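Local coordinates for protein sialidase B (Streptococcus pneumoniae serotype 4, PDB 4XJW) that cleaves terminal sialic acids from alpha-2,3-, alpha-2,6- and alpha-2,8-linked glycans and glycoconjugates, and is captured here with the inhibitor Optactin bound, at residues L211-S216 with A617-P622; R218-I223 with S290-D295; I558-L563 with H624-L629. The protein carries 1 engineered substitution. All blocks are in the same frame, centred on the assembly; numbering follows the deposited sequence.

Interaction 1 (L211-S216 with A617-P622); sequences LYTLSS and AITELP. With OPX ((1s,3R,4S)-1-[(cyclohexylamino)methyl]-3,4-dihydroxycyclopentanesulfonic acid), chain B.
Leu211 and Ala617 approach to 5.6 Å between CA atoms, and from there the two backbones run in broadly the same direction, 211-216 advancing one residue for every two of 617-622. Strands 205-213 and 616-620 are the inner strands of the first and last blades of the sialidase six-bladed beta-propeller, so the contact lies where the ring of blades closes. The Leu211-Ala617 end is mainly apolar: Leu211 lays CG against Ala617 CB, with CB beside the methyl CG2 of Thr619, and its CD1 reaches the Ala617 carbonyl. The centre is a worked example of hydroxyls passing hydrogen bonds in sequence. Thr213 OG1, turned anti to its own carbonyl carbon (chi1 -58°), donates to Glu620 O at 2.7 Å, approaching from above the carbonyl plane by 43°. Thr213 OG1 in turn accepts from Thr619 OG1 at 2.9 Å. Thr619 holds its hydroxyl anti to the backbone N, and this oxygen takes a weak bond from OAD of the ligand. OAD itself receives the N-H of Thr213, a nearly straight bond of 3.0 Å (166°). A run of bonds, one of them weak, thus passes from the peptide N-H through three hydroxyls to the carbonyl of Glu620; its members may reinforce one another. The cyclohexyl group lies farther along, its CAH near the carbonyls of Glu620 and Leu621. Gln456, from strand 451-459, adds another hydrogen bond to the ligand. The pocket is consistent with an allosteric site apart from the catalytic centre, although the side chain of Ala617 is about 8 Å from that of Tyr615, the probable nucleophile. The ligand's cyclopentane covers one face of Tyr212, with CAP 3.7 Å above the ring plane, over its centre.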
loop_
_atom_site.group_PDB
_atom_site.type_symbol
_atom_site.label_atom_id
_atom_site.label_comp_id
_atom_site.label_asym_id
_atom_site.label_seq_id
_atom_site.Cartn_x
_atom_site.Cartn_y
_atom_site.Cartn_z
ATOM N N LEU A 211 -2.504 -3.742 -10.760
ATOM C CA LEU A 211 -3.694 -4.277 -11.438
ATOM C C LEU A 211 -3.315 -4.613 -12.864
ATOM O O LEU A 211 -2.504 -3.934 -13.464
ATOM C CB LEU A 211 -4.812 -3.225 -11.466
ATOM C CG LEU A 211 -5.561 -2.864 -10.187
ATOM C CD1 LEU A 211 -6.470 -1.655 -10.420
ATOM C CD2 LEU A 211 -6.351 -4.056 -9.671
ATOM N N TYR A 212 -3.924 -5.652 -13.422
ATOM C CA TYR A 212 -3.651 -6.039 -14.794
ATOM C C TYR A 212 -4.852 -6.814 -15.312
ATOM O O TYR A 212 -5.375 -7.700 -14.625
ATOM C CB TYR A 212 -2.416 -6.939 -14.848
ATOM C CG TYR A 212 -1.836 -7.148 -16.232
ATOM C CD1 TYR A 212 -2.408 -8.049 -17.127
ATOM C CD2 TYR A 212 -0.711 -6.457 -16.635
ATOM C CE1 TYR A 212 -1.865 -8.249 -18.390
ATOM C CE2 TYR A 212 -0.159 -6.647 -17.887
ATOM C CZ TYR A 212 -0.734 -7.544 -18.757
ATOM O OH TYR A 212 -0.169 -7.716 -20.000
ATOM N N THR A 213 -5.284 -6.484 -16.523
ATOM C CA THR A 213 -6.459 -7.128 -17.107
ATOM C C THR A 213 -5.996 -8.233 -18.045
ATOM O O THR A 213 -5.319 -7.976 -19.042
ATOM C CB THR A 213 -7.312 -6.112 -17.861
ATOM O OG1 THR A 213 -7.701 -5.072 -16.955
ATOM C CG2 THR A 213 -8.561 -6.770 -18.448
ATOM N N LEU A 214 -6.365 -9.465 -17.698
ATOM C CA LEU A 214 -5.982 -10.646 -18.471
ATOM C C LEU A 214 -6.884 -10.827 -19.688
ATOM O O LEU A 214 -7.984 -10.255 -19.764
ATOM C CB LEU A 214 -6.008 -11.907 -17.589
ATOM C CG LEU A 214 -5.149 -11.809 -16.318
ATOM C CD1 LEU A 214 -5.310 -13.095 -15.502
ATOM C CD2 LEU A 214 -3.692 -11.585 -16.681
ATOM N N SER A 215 -6.397 -11.607 -20.648
ATOM C CA SER A 215 -7.138 -11.831 -21.895
ATOM C C SER A 215 -8.499 -12.500 -21.672
ATOM O O SER A 215 -9.450 -12.292 -22.448
ATOM C CB SER A 215 -6.288 -12.627 -22.881
ATOM O OG SER A 215 -6.071 -13.957 -22.451
ATOM N N SER A 216 -8.606 -13.300 -20.618
ATOM C CA SER A 216 -9.875 -13.956 -20.312
ATOM C C SER A 216 -10.900 -12.971 -19.755
ATOM O O SER A 216 -12.076 -13.306 -19.621
ATOM C CB SER A 216 -9.661 -15.067 -19.290
ATOM O OG SER A 216 -9.307 -14.477 -18.042
ATOM N N ALA A 617 -2.390 1.906 -8.892
ATOM C CA ALA A 617 -2.516 0.965 -9.985
ATOM C C ALA A 617 -3.780 1.303 -10.763
ATOM O O ALA A 617 -4.851 1.526 -10.168
ATOM C CB ALA A 617 -2.575 -0.457 -9.431
ATOM N N ILE A 618 -3.665 1.353 -12.091
ATOM C CA ILE A 618 -4.848 1.530 -12.926
ATOM C C ILE A 618 -4.941 0.496 -14.038
ATOM O O ILE A 618 -3.935 0.069 -14.608
ATOM C CB ILE A 618 -4.954 2.958 -13.512
ATOM C CG1 ILE A 618 -3.714 3.323 -14.337
ATOM C CG2 ILE A 618 -5.219 3.986 -12.396
ATOM C CD1 ILE A 618 -3.893 4.644 -15.086
ATOM N N THR A 619 -6.159 0.078 -14.341
ATOM C CA THR A 619 -6.343 -0.795 -15.488
ATOM C C THR A 619 -7.708 -0.589 -16.099
ATOM O O THR A 619 -8.666 -0.254 -15.402
ATOM C CB THR A 619 -6.056 -2.278 -15.144
ATOM O OG1 THR A 619 -5.752 -2.987 -16.348
ATOM C CG2 THR A 619 -7.247 -2.954 -14.420
ATOM N N GLU A 620 -7.784 -0.767 -17.415
ATOM C CA GLU A 620 -9.068 -0.783 -18.092
ATOM C C GLU A 620 -9.699 -2.135 -17.858
ATOM O O GLU A 620 -9.122 -3.174 -18.188
ATOM C CB GLU A 620 -8.902 -0.518 -19.590
ATOM C CG GLU A 620 -10.231 -0.471 -20.336
ATOM C CD GLU A 620 -10.075 -0.140 -21.801
ATOM O OE1 GLU A 620 -8.935 0.091 -22.257
ATOM O OE2 GLU A 620 -11.110 -0.135 -22.512
ATOM N N LEU A 621 -10.877 -2.111 -17.249
ATOM C CA LEU A 621 -11.658 -3.320 -17.035
ATOM C C LEU A 621 -12.236 -3.754 -18.380
ATOM O O LEU A 621 -12.349 -2.938 -19.315
ATOM C CB LEU A 621 -12.751 -3.063 -15.995
ATOM C CG LEU A 621 -12.171 -2.451 -14.710
ATOM C CD1 LEU A 621 -13.255 -1.937 -13.793
ATOM C CD2 LEU A 621 -11.283 -3.450 -13.982
ATOM N N PRO A 622 -12.571 -5.045 -18.508
ATOM C CA PRO A 622 -13.084 -5.521 -19.798
ATOM C C PRO A 622 -14.349 -4.806 -20.261
ATOM O O PRO A 622 -14.618 -4.804 -21.463
ATOM C CB PRO A 622 -13.388 -6.996 -19.528
ATOM C CG PRO A 622 -12.455 -7.374 -18.428
ATOM C CD PRO A 622 -12.373 -6.149 -17.550
HETATM C CAF OPX B . -10.301 -3.921 -22.684
HETATM C CAG OPX B . -9.671 -4.696 -23.804
HETATM C CAH OPX B . -9.657 -4.274 -21.382
HETATM C CAI OPX B . -8.190 -4.459 -23.852
HETATM C CAJ OPX B . -8.170 -4.062 -21.404
HETATM C CAK OPX B . -5.341 -5.098 -21.575
HETATM C CAL OPX B . -3.701 -3.233 -20.959
HETATM C CAM OPX B . -3.252 -5.456 -20.183
HETATM C CAO OPX B . -2.789 -3.201 -19.788
HETATM C CAP OPX B . -3.075 -4.444 -19.061
HETATM C CAQ OPX B . -7.537 -4.810 -22.551
HETATM C CAR OPX B . -3.858 -4.675 -21.340
HETATM N NAN OPX B . -6.106 -4.482 -22.670
HETATM O OAA OPX B . -3.560 -4.212 -23.937
HETATM O OAB OPX B . -1.538 -4.502 -22.621
HETATM O OAC OPX B . -2.996 -2.077 -19.007
HETATM O OAD OPX B . -4.233 -4.383 -18.336
HETATM O OAE OPX B . -2.910 -6.410 -23.111
HETATM S SAS OPX B . -2.917 -4.969 -22.838
#

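Interaction 2 (R218-I223 with S290-D295); sequences RVLSSI and SSIVED
Ser222 and Ser290 meet hydroxyl to hydroxyl, OG to OG at 2.8 Å, at the close end of this contact. Both CB atoms point across the gap, and each OG sits between the backbone N and the carbonyl carbon (chi1 64° in Ser222), within reach of the other. Ser222 OG has a second partner in Thr210 OG1, so this buried hydroxyl is held by two. Beside it, Ile292 pushes CD1 in to 3.5 Å from Ser222 OG, and the same methyl lies 3.8 Å from Leu220 CD2, the two apolar side chains crossing at about a right angle. In the six-bladed propeller of this sialidase, strand 219-226 is the second strand of the first blade and strand 286-294 the inner strand of the next; segments 219-223 and 290-294 run nearly antiparallel (162°), their axes 7.1 Å apart at closest approach, and side chains, not a backbone ladder, join them. Leu303 and Thr301 of strand 301-308 border this interior. Toward the other end the segments part company. Arg218 and Glu294, both partly exposed, do not touch each other; the arginine forms salt bridges with Asp245 and Glu431, and Glu294 OE1 accepts from Ser215 N.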
loop_
_atom_site.group_PDB
_atom_site.type_symbol
_atom_site.label_atom_id
_atom_site.label_comp_id
_atom_site.label_asym_id
_atom_site.label_seq_id
_atom_site.Cartn_x
_atom_site.Cartn_y
_atom_site.Cartn_z
ATOM N N ARG A 218 -10.459 -11.777 -16.693
ATOM C CA ARG A 218 -10.080 -11.774 -15.279
ATOM C C ARG A 218 -9.139 -10.602 -15.007
ATOM O O ARG A 218 -8.231 -10.337 -15.782
ATOM C CB ARG A 218 -9.424 -13.098 -14.884
ATOM C CG ARG A 218 -8.858 -13.108 -13.463
ATOM C CD ARG A 218 -8.403 -14.511 -13.062
ATOM N NE ARG A 218 -9.534 -15.411 -12.851
ATOM C CZ ARG A 218 -9.420 -16.683 -12.487
ATOM N NH1 ARG A 218 -8.223 -17.222 -12.293
ATOM N NH2 ARG A 218 -10.511 -17.421 -12.317
ATOM N N VAL A 219 -9.392 -9.887 -13.921
ATOM C CA VAL A 219 -8.525 -8.784 -13.516
ATOM C C VAL A 219 -7.719 -9.271 -12.317
ATOM O O VAL A 219 -8.291 -9.779 -11.349
ATOM C CB VAL A 219 -9.347 -7.537 -13.140
ATOM C CG1 VAL A 219 -8.418 -6.400 -12.715
ATOM C CG2 VAL A 219 -10.203 -7.096 -14.322
ATOM N N LEU A 220 -6.397 -9.138 -12.396
ATOM C CA LEU A 220 -5.484 -9.646 -11.372
ATOM C C LEU A 220 -4.852 -8.470 -10.636
ATOM O O LEU A 220 -4.564 -7.423 -11.237
ATOM C CB LEU A 220 -4.385 -10.492 -12.017
ATOM C CG LEU A 220 -3.372 -11.218 -11.122
ATOM C CD1 LEU A 220 -4.100 -12.209 -10.229
ATOM C CD2 LEU A 220 -2.297 -11.922 -11.960
ATOM N N SER A 221 -4.666 -8.630 -9.330
ATOM C CA SER A 221 -3.978 -7.615 -8.524
ATOM C C SER A 221 -2.901 -8.274 -7.696
ATOM O O SER A 221 -3.106 -9.342 -7.137
ATOM C CB SER A 221 -4.978 -6.894 -7.605
ATOM O OG SER A 221 -4.324 -6.011 -6.686
ATOM N N SER A 222 -1.740 -7.629 -7.615
ATOM C CA SER A 222 -0.722 -8.033 -6.641
ATOM C C SER A 222 -0.413 -6.896 -5.677
ATOM O O SER A 222 -0.792 -5.742 -5.919
ATOM C CB SER A 222 0.557 -8.559 -7.304
ATOM O OG SER A 222 1.219 -7.567 -8.061
ATOM N N ILE A 223 0.250 -7.236 -4.574
ATOM C CA ILE A 223 0.461 -6.295 -3.479
ATOM C C ILE A 223 1.594 -6.783 -2.596
ATOM O O ILE A 223 1.883 -7.983 -2.553
ATOM C CB ILE A 223 -0.847 -6.136 -2.648
ATOM C CG1 ILE A 223 -0.801 -4.902 -1.749
ATOM C CG2 ILE A 223 -1.093 -7.329 -1.745
ATOM C CD1 ILE A 223 -1.742 -3.854 -2.146
ATOM N N SER A 290 6.221 -5.528 -6.687
ATOM C CA SER A 290 5.871 -6.526 -7.684
ATOM C C SER A 290 5.344 -5.918 -8.973
ATOM O O SER A 290 4.890 -4.763 -8.999
ATOM C CB SER A 290 4.864 -7.538 -7.124
ATOM O OG SER A 290 3.612 -6.933 -6.839
ATOM N N SER A 291 5.371 -6.726 -10.030
ATOM C CA SER A 291 4.928 -6.295 -11.355
ATOM C C SER A 291 4.386 -7.504 -12.116
ATOM O O SER A 291 4.946 -8.605 -12.008
ATOM C CB SER A 291 6.084 -5.654 -12.131
ATOM O OG SER A 291 5.581 -4.908 -13.220
ATOM N N ILE A 292 3.315 -7.299 -12.889
ATOM C CA ILE A 292 2.614 -8.389 -13.580
ATOM C C ILE A 292 2.531 -8.168 -15.093
ATOM O O ILE A 292 2.355 -7.039 -15.548
ATOM C CB ILE A 292 1.178 -8.539 -13.045
ATOM C CG1 ILE A 292 1.188 -9.061 -11.615
ATOM C CG2 ILE A 292 0.369 -9.509 -13.908
ATOM C CD1 ILE A 292 -0.187 -8.962 -10.954
ATOM N N VAL A 293 2.645 -9.248 -15.867
ATOM C CA VAL A 293 2.342 -9.198 -17.288
ATOM C C VAL A 293 1.738 -10.532 -17.698
ATOM O O VAL A 293 1.927 -11.545 -17.016
ATOM C CB VAL A 293 3.623 -8.901 -18.104
ATOM C CG1 VAL A 293 4.451 -10.165 -18.240
ATOM C CG2 VAL A 293 3.264 -8.365 -19.481
ATOM N N GLU A 294 0.970 -10.533 -18.781
ATOM C CA GLU A 294 0.480 -11.798 -19.332
ATOM C C GLU A 294 1.202 -12.091 -20.631
ATOM O O GLU A 294 1.389 -11.193 -21.456
ATOM C CB GLU A 294 -1.032 -11.779 -19.541
ATOM C CG GLU A 294 -1.590 -13.128 -20.031
ATOM C CD GLU A 294 -3.105 -13.191 -19.964
ATOM O OE1 GLU A 294 -3.752 -12.294 -20.536
ATOM O OE2 GLU A 294 -3.641 -14.127 -19.327
ATOM N N ASP A 295 1.607 -13.348 -20.808
ATOM C CA ASP A 295 2.321 -13.776 -22.007
ATOM C C ASP A 295 1.381 -14.440 -23.000
ATOM O O ASP A 295 0.703 -15.407 -22.663
ATOM C CB ASP A 295 3.455 -14.730 -21.628
ATOM C CG ASP A 295 4.134 -15.336 -22.838
ATOM O OD1 ASP A 295 4.360 -14.602 -23.826
ATOM O OD2 ASP A 295 4.452 -16.538 -22.782
#

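Interaction 3 (I558-L563 with H624-L629); sequences IKYSQL and HHIGVL
Tyr560 and His624 make the hydrogen bond of this contact: the phenol OH donates to His624 O at 2.7 Å, in the carbonyl plane and on a lone pair, with the acceptor lying at the edge of the tyrosine ring. The tyrosine side chain crosses that of His624 at about a right angle. The second kind of interaction is CH-pi. Gln562 CG stands over one face of the His624 imidazole, 4.2 Å from the ring centroid, and the glutamine, bent at chi2 (-64°) so that CD folds back, returns NE2 to Ser561 OG in a nearly straight bond of 2.9 Å that fixes its amide. Apolar contact supplies the third: Ile626 CD1 lies 3.7 Å from Tyr560 CE1 and 4.0 Å from Ile558 CD1. These groups fill the seam between the fifth propeller blade, through the end of its inner strand 556-559, and the sixth, through strand 626-631; Ile654 of the C-terminal helix covers Tyr560 and Ile626. Both Ser561 OG and His624 ND1 are hydrogen-bonded to Glu620 OE2, and so close a carboxylate could favour the imidazole with a hydrogen on ND1, and perhaps its charged form, at this partly exposed edge of the protein.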
loop_
_atom_site.group_PDB
_atom_site.type_symbol
_atom_site.label_atom_id
_atom_site.label_comp_id
_atom_site.label_asym_id
_atom_site.label_seq_id
_atom_site.Cartn_x
_atom_site.Cartn_y
_atom_site.Cartn_z
ATOM N N ILE A 558 -1.852 3.862 -18.483
ATOM C CA ILE A 558 -2.412 2.908 -19.449
ATOM C C ILE A 558 -2.781 3.576 -20.767
ATOM O O ILE A 558 -3.006 4.785 -20.832
ATOM C CB ILE A 558 -3.664 2.185 -18.906
ATOM C CG1 ILE A 558 -4.770 3.193 -18.564
ATOM C CG2 ILE A 558 -3.322 1.332 -17.695
ATOM C CD1 ILE A 558 -6.152 2.558 -18.323
ATOM N N LYS A 559 -2.842 2.765 -21.821
ATOM C CA LYS A 559 -3.382 3.177 -23.108
ATOM C C LYS A 559 -4.818 2.667 -23.143
ATOM O O LYS A 559 -5.053 1.464 -23.043
ATOM C CB LYS A 559 -2.565 2.547 -24.237
ATOM C CG LYS A 559 -3.150 2.721 -25.633
ATOM C CD LYS A 559 -2.877 4.101 -26.176
ATOM C CE LYS A 559 -3.585 4.340 -27.517
ATOM N NZ LYS A 559 -3.206 3.361 -28.578
ATOM N N TYR A 560 -5.771 3.586 -23.229
ATOM C CA TYR A 560 -7.192 3.244 -23.234
ATOM C C TYR A 560 -7.564 2.640 -24.589
ATOM O O TYR A 560 -7.038 3.063 -25.616
ATOM C CB TYR A 560 -8.017 4.500 -22.937
ATOM C CG TYR A 560 -9.465 4.225 -22.606
ATOM C CD1 TYR A 560 -9.807 3.372 -21.563
ATOM C CD2 TYR A 560 -10.488 4.823 -23.329
ATOM C CE1 TYR A 560 -11.134 3.110 -21.259
ATOM C CE2 TYR A 560 -11.817 4.574 -23.029
ATOM C CZ TYR A 560 -12.137 3.715 -21.996
ATOM O OH TYR A 560 -13.461 3.458 -21.686
ATOM N N SER A 561 -8.447 1.642 -24.596
ATOM C CA SER A 561 -8.783 0.926 -25.835
ATOM C C SER A 561 -9.717 1.693 -26.779
ATOM O O SER A 561 -9.784 1.378 -27.974
ATOM C CB SER A 561 -9.400 -0.445 -25.521
ATOM O OG SER A 561 -10.747 -0.329 -25.090
ATOM N N GLN A 562 -10.436 2.678 -26.247
ATOM C CA GLN A 562 -11.460 3.393 -27.005
ATOM C C GLN A 562 -11.010 4.820 -27.264
ATOM O O GLN A 562 -10.227 5.381 -26.490
ATOM C CB GLN A 562 -12.788 3.403 -26.241
ATOM C CG GLN A 562 -13.273 2.015 -25.804
ATOM C CD GLN A 562 -13.585 1.106 -26.971
ATOM O OE1 GLN A 562 -14.437 1.419 -27.802
ATOM N NE2 GLN A 562 -12.890 -0.025 -27.047
ATOM N N LEU A 563 -11.490 5.402 -28.361
ATOM C CA LEU A 563 -11.208 6.807 -28.656
ATOM C C LEU A 563 -11.944 7.685 -27.667
ATOM O O LEU A 563 -13.037 7.351 -27.216
ATOM C CB LEU A 563 -11.664 7.179 -30.072
ATOM C CG LEU A 563 -11.076 6.413 -31.254
ATOM C CD1 LEU A 563 -11.580 7.004 -32.573
ATOM C CD2 LEU A 563 -9.558 6.389 -31.213
ATOM N N HIS A 624 -14.727 -1.653 -20.143
ATOM C CA HIS A 624 -14.238 -0.310 -20.484
ATOM C C HIS A 624 -14.369 0.718 -19.370
ATOM O O HIS A 624 -14.111 1.901 -19.590
ATOM C CB HIS A 624 -14.853 0.209 -21.793
ATOM C CG HIS A 624 -14.697 -0.742 -22.938
ATOM N ND1 HIS A 624 -13.465 -1.195 -23.362
ATOM C CD2 HIS A 624 -15.612 -1.335 -23.739
ATOM C CE1 HIS A 624 -13.629 -2.028 -24.373
ATOM N NE2 HIS A 624 -14.922 -2.123 -24.631
ATOM N N HIS A 625 -14.777 0.278 -18.185
ATOM C CA HIS A 625 -14.565 1.101 -16.991
ATOM C C HIS A 625 -13.087 1.109 -16.655
ATOM O O HIS A 625 -12.296 0.352 -17.240
ATOM C CB HIS A 625 -15.328 0.553 -15.791
ATOM C CG HIS A 625 -16.811 0.649 -15.921
ATOM N ND1 HIS A 625 -17.626 0.952 -14.849
ATOM C CD2 HIS A 625 -17.633 0.440 -16.975
ATOM C CE1 HIS A 625 -18.886 0.944 -15.246
ATOM N NE2 HIS A 625 -18.918 0.652 -16.536
ATOM N N ILE A 626 -12.720 1.971 -15.707
ATOM C CA ILE A 626 -11.359 2.051 -15.204
ATOM C C ILE A 626 -11.362 1.629 -13.744
ATOM O O ILE A 626 -12.149 2.142 -12.947
ATOM C CB ILE A 626 -10.833 3.486 -15.289
ATOM C CG1 ILE A 626 -10.900 4.025 -16.722
ATOM C CG2 ILE A 626 -9.408 3.547 -14.750
ATOM C CD1 ILE A 626 -10.074 3.261 -17.742
ATOM N N GLY A 627 -10.519 0.664 -13.399
ATOM C CA GLY A 627 -10.316 0.303 -12.007
ATOM C C GLY A 627 -9.049 0.948 -11.474
ATOM O O GLY A 627 -8.027 0.983 -12.169
ATOM N N VAL A 628 -9.129 1.474 -10.252
ATOM C CA VAL A 628 -7.992 2.130 -9.595
ATOM C C VAL A 628 -7.828 1.496 -8.215
ATOM O O VAL A 628 -8.768 1.465 -7.429
ATOM C CB VAL A 628 -8.199 3.656 -9.458
ATOM C CG1 VAL A 628 -6.940 4.318 -8.928
ATOM C CG2 VAL A 628 -8.594 4.282 -10.791
ATOM N N LEU A 629 -6.650 0.945 -7.954
ATOM C CA LEU A 629 -6.296 0.434 -6.638
ATOM C C LEU A 629 -5.138 1.297 -6.154
ATOM O O LEU A 629 -4.088 1.350 -6.789
ATOM C CB LEU A 629 -5.875 -1.032 -6.723
ATOM C CG LEU A 629 -5.512 -1.709 -5.407
ATOM C CD1 LEU A 629 -6.727 -1.765 -4.496
ATOM C CD2 LEU A 629 -4.967 -3.110 -5.677
#

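Overall arrangement
The three contacts illustrate how neighbouring blades of one propeller are stitched at successive seams. Interaction 1 lies centrally, its centre about 8 Å from those of interactions 2 and 3, which are themselves about 15 Å apart. Strands 205-213 and 219-226 pair within one blade through Tyr212 O and Leu220 N, and Glu294 of interaction 2 reaches across to segment 211-216. Toward interaction 3, Ala617 N pairs with Leu629 O, and Glu620 is the residue through which the two contacts share their polar groups. The inhibitor pocket draws six residues from interaction 1 and Ile558 from interaction 3. Interaction 2 lies near the probable substrate site: the Ile223 side chain is about 6 Å from that of Arg207.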